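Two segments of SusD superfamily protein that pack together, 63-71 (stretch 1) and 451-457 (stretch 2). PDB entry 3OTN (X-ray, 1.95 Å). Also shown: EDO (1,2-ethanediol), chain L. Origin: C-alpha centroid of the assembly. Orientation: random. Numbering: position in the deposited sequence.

Stretch 1 (63-71) NYKDFQDLL
Stretch 2, residues 451-457: NWGKVYT

A short helix through Lys65 to Gln68 ends against an irregular run from the far end of the same chain, and the contact is built on Leu70, Gln68 and Lys454. The helix closes in a Schellman motif: Leu70 takes positive phi (53/48), Leu71 N bonds back to Asp66 O (2.8 Å) and Leu70 N to Phe67 O (3.3 Å). Stretch 2 has no regular structure; Gly453 turns at 82/5, then Lys454 to Tyr456 extend. Register sets Gln68 CA 7.3 Å from Trp452 CA and Leu70 CA 6.8 Å from Lys454 CA, so both chains advance in the same sense.

Leu70, chi1 off-well at -103° and chi2 p, points toward stretch 2. Its CD2 lies 3.8 Å from Lys454 CB, carbon on carbon, and 3.2 Å from Val455 O, a close methyl-to-carbonyl approach, not a hydrogen bond; CD1 meets Tyr456 CE1 at 3.6 Å. Gln68 (t, t, chi3 49°) lays its aliphatic part over the indole of Trp452 (m, chi2 -82°), CG 4.3 Å from the five-membered ring centroid, a CH-pi contact. Gln68 NE2 lies 3.1 Å from Trp452 NE1 over the ring face; both are donors, so no hydrogen bond forms. Tyr64 OH covers the same face, 3.5 Å from Trp452 CZ3. Lys454 (m, m, t, t) runs its methylenes past the helix end, CG 3.4 Å from Gln68 O.

No direct hydrogen bond crosses; one water donates to Phe67 O (3.3 Å) and Tyr456 OH (3.1 Å). The rule is carbon packed on carbon, ring face and carbonyl, against a helix closed by a Schellman motif.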

# COMPACT_ATOMS: atom_id res chain seq x y z
N ASN A 63 3.34 17.63 8.61
CA ASN A 63 4.04 17.05 9.76
C ASN A 63 5.19 16.15 9.30
O ASN A 63 5.65 15.33 10.10
CB ASN A 63 3.05 16.29 10.70
CG ASN A 63 3.68 15.90 12.06
OD1 ASN A 63 4.57 16.60 12.55
ND2 ASN A 63 3.19 14.79 12.67
N TYR A 64 5.70 16.34 8.07
CA TYR A 64 6.91 15.59 7.67
C TYR A 64 7.99 15.80 8.71
O TYR A 64 8.71 14.85 9.00
CB TYR A 64 7.46 15.94 6.27
CG TYR A 64 8.76 15.20 5.97
CD1 TYR A 64 8.84 13.81 6.09
CD2 TYR A 64 9.92 15.88 5.64
CE1 TYR A 64 10.03 13.12 5.85
CE2 TYR A 64 11.11 15.21 5.37
CZ TYR A 64 11.16 13.83 5.49
OH TYR A 64 12.34 13.17 5.27
N LYS A 65 8.09 17.01 9.28
CA LYS A 65 9.13 17.34 10.27
C LYS A 65 9.31 16.32 11.40
O LYS A 65 10.45 15.97 11.69
CB LYS A 65 8.92 18.73 10.91
N ASP A 66 8.22 15.89 12.05
CA ASP A 66 8.31 14.85 13.11
C ASP A 66 9.07 13.59 12.61
O ASP A 66 9.91 13.02 13.32
CB ASP A 66 6.92 14.37 13.55
CG ASP A 66 6.25 15.23 14.60
OD1 ASP A 66 6.68 16.36 14.87
OD2 ASP A 66 5.22 14.74 15.13
N PHE A 67 8.75 13.18 11.40
CA PHE A 67 9.30 11.97 10.78
C PHE A 67 10.77 12.21 10.40
O PHE A 67 11.62 11.40 10.73
CB PHE A 67 8.46 11.54 9.57
CG PHE A 67 7.01 11.28 9.91
CD1 PHE A 67 6.11 12.32 9.93
CD2 PHE A 67 6.56 10.03 10.27
CE1 PHE A 67 4.78 12.14 10.27
CE2 PHE A 67 5.22 9.82 10.63
CZ PHE A 67 4.33 10.90 10.60
N GLN A 68 11.06 13.34 9.75
CA GLN A 68 12.48 13.71 9.47
C GLN A 68 13.37 13.82 10.70
O GLN A 68 14.55 13.46 10.66
CB GLN A 68 12.56 15.04 8.71
CG GLN A 68 13.92 15.29 8.07
CD GLN A 68 13.91 16.49 7.14
OE1 GLN A 68 13.44 17.55 7.51
NE2 GLN A 68 14.44 16.31 5.92
N ASP A 69 12.81 14.34 11.79
CA ASP A 69 13.58 14.58 12.99
C ASP A 69 13.67 13.38 13.92
O ASP A 69 14.33 13.46 14.97
CB ASP A 69 12.99 15.77 13.75
CG ASP A 69 13.19 17.10 13.02
OD1 ASP A 69 14.03 17.15 12.09
OD2 ASP A 69 12.52 18.07 13.39
N LEU A 70 13.03 12.27 13.56
CA LEU A 70 12.88 11.14 14.47
C LEU A 70 12.29 11.59 15.81
O LEU A 70 12.81 11.28 16.89
CB LEU A 70 14.21 10.40 14.62
CG LEU A 70 14.34 9.08 13.86
CD1 LEU A 70 14.05 9.20 12.39
CD2 LEU A 70 15.74 8.52 14.10
N LEU A 71 11.21 12.38 15.73
CA LEU A 71 10.44 12.84 16.88
C LEU A 71 8.96 12.48 16.77
O LEU A 71 8.13 13.11 17.39
CB LEU A 71 10.55 14.36 17.02
CG LEU A 71 11.95 14.92 17.24
CD1 LEU A 71 11.82 16.44 17.42
CD2 LEU A 71 12.59 14.24 18.45
N ASN A 451 19.63 10.69 5.35
CA ASN A 451 20.19 11.88 4.66
C ASN A 451 20.38 13.09 5.59
O ASN A 451 21.27 13.90 5.37
CB ASN A 451 19.30 12.32 3.47
CG ASN A 451 19.23 11.27 2.37
OD1 ASN A 451 20.11 10.45 2.27
ND2 ASN A 451 18.17 11.31 1.54
N TRP A 452 19.56 13.16 6.65
CA TRP A 452 19.54 14.30 7.58
C TRP A 452 20.26 14.05 8.94
O TRP A 452 20.03 14.78 9.91
CB TRP A 452 18.07 14.77 7.72
CG TRP A 452 17.48 15.01 6.33
CD1 TRP A 452 17.64 16.14 5.55
CD2 TRP A 452 16.75 14.06 5.51
NE1 TRP A 452 17.03 15.96 4.32
CE2 TRP A 452 16.48 14.70 4.27
CE3 TRP A 452 16.29 12.75 5.71
CZ2 TRP A 452 15.76 14.07 3.23
CZ3 TRP A 452 15.57 12.11 4.67
CH2 TRP A 452 15.31 12.78 3.45
N GLY A 453 21.12 13.03 9.00
CA GLY A 453 21.90 12.70 10.22
C GLY A 453 21.24 11.88 11.35
O GLY A 453 21.86 11.67 12.41
N LYS A 454 20.02 11.40 11.14
CA LYS A 454 19.29 10.68 12.22
C LYS A 454 19.52 9.18 12.12
O LYS A 454 19.59 8.65 11.01
CB LYS A 454 17.78 10.99 12.14
CG LYS A 454 17.47 12.49 12.16
CD LYS A 454 17.94 13.18 13.45
CE LYS A 454 17.57 14.66 13.44
NZ LYS A 454 18.40 15.46 14.39
N VAL A 455 19.58 8.50 13.27
CA VAL A 455 19.89 7.07 13.30
C VAL A 455 18.68 6.28 13.77
O VAL A 455 18.12 6.56 14.84
CB VAL A 455 21.15 6.77 14.17
CG1 VAL A 455 21.40 5.27 14.23
CG2 VAL A 455 22.40 7.51 13.60
N TYR A 456 18.25 5.29 12.98
CA TYR A 456 17.09 4.47 13.33
C TYR A 456 17.45 3.49 14.44
O TYR A 456 18.57 2.96 14.49
CB TYR A 456 16.56 3.72 12.10
CG TYR A 456 15.81 4.57 11.08
CD1 TYR A 456 15.93 5.96 11.05
CD2 TYR A 456 15.01 3.98 10.11
CE1 TYR A 456 15.26 6.72 10.10
CE2 TYR A 456 14.34 4.75 9.14
CZ TYR A 456 14.48 6.11 9.13
OH TYR A 456 13.85 6.87 8.19
N THR A 457 16.50 3.32 15.37
CA THR A 457 16.61 2.41 16.48
C THR A 457 15.43 1.43 16.46
O THR A 457 14.57 1.48 15.55
CB THR A 457 16.60 3.18 17.80
OG1 THR A 457 15.28 3.69 18.09
CG2 THR A 457 17.65 4.34 17.79
C1 EDO L . 10.47 8.61 18.96
O1 EDO L . 10.16 9.31 17.76
C2 EDO L . 11.46 9.44 19.76
O2 EDO L . 12.69 9.39 19.04
O HOH W 1 13.36 9.92 8.39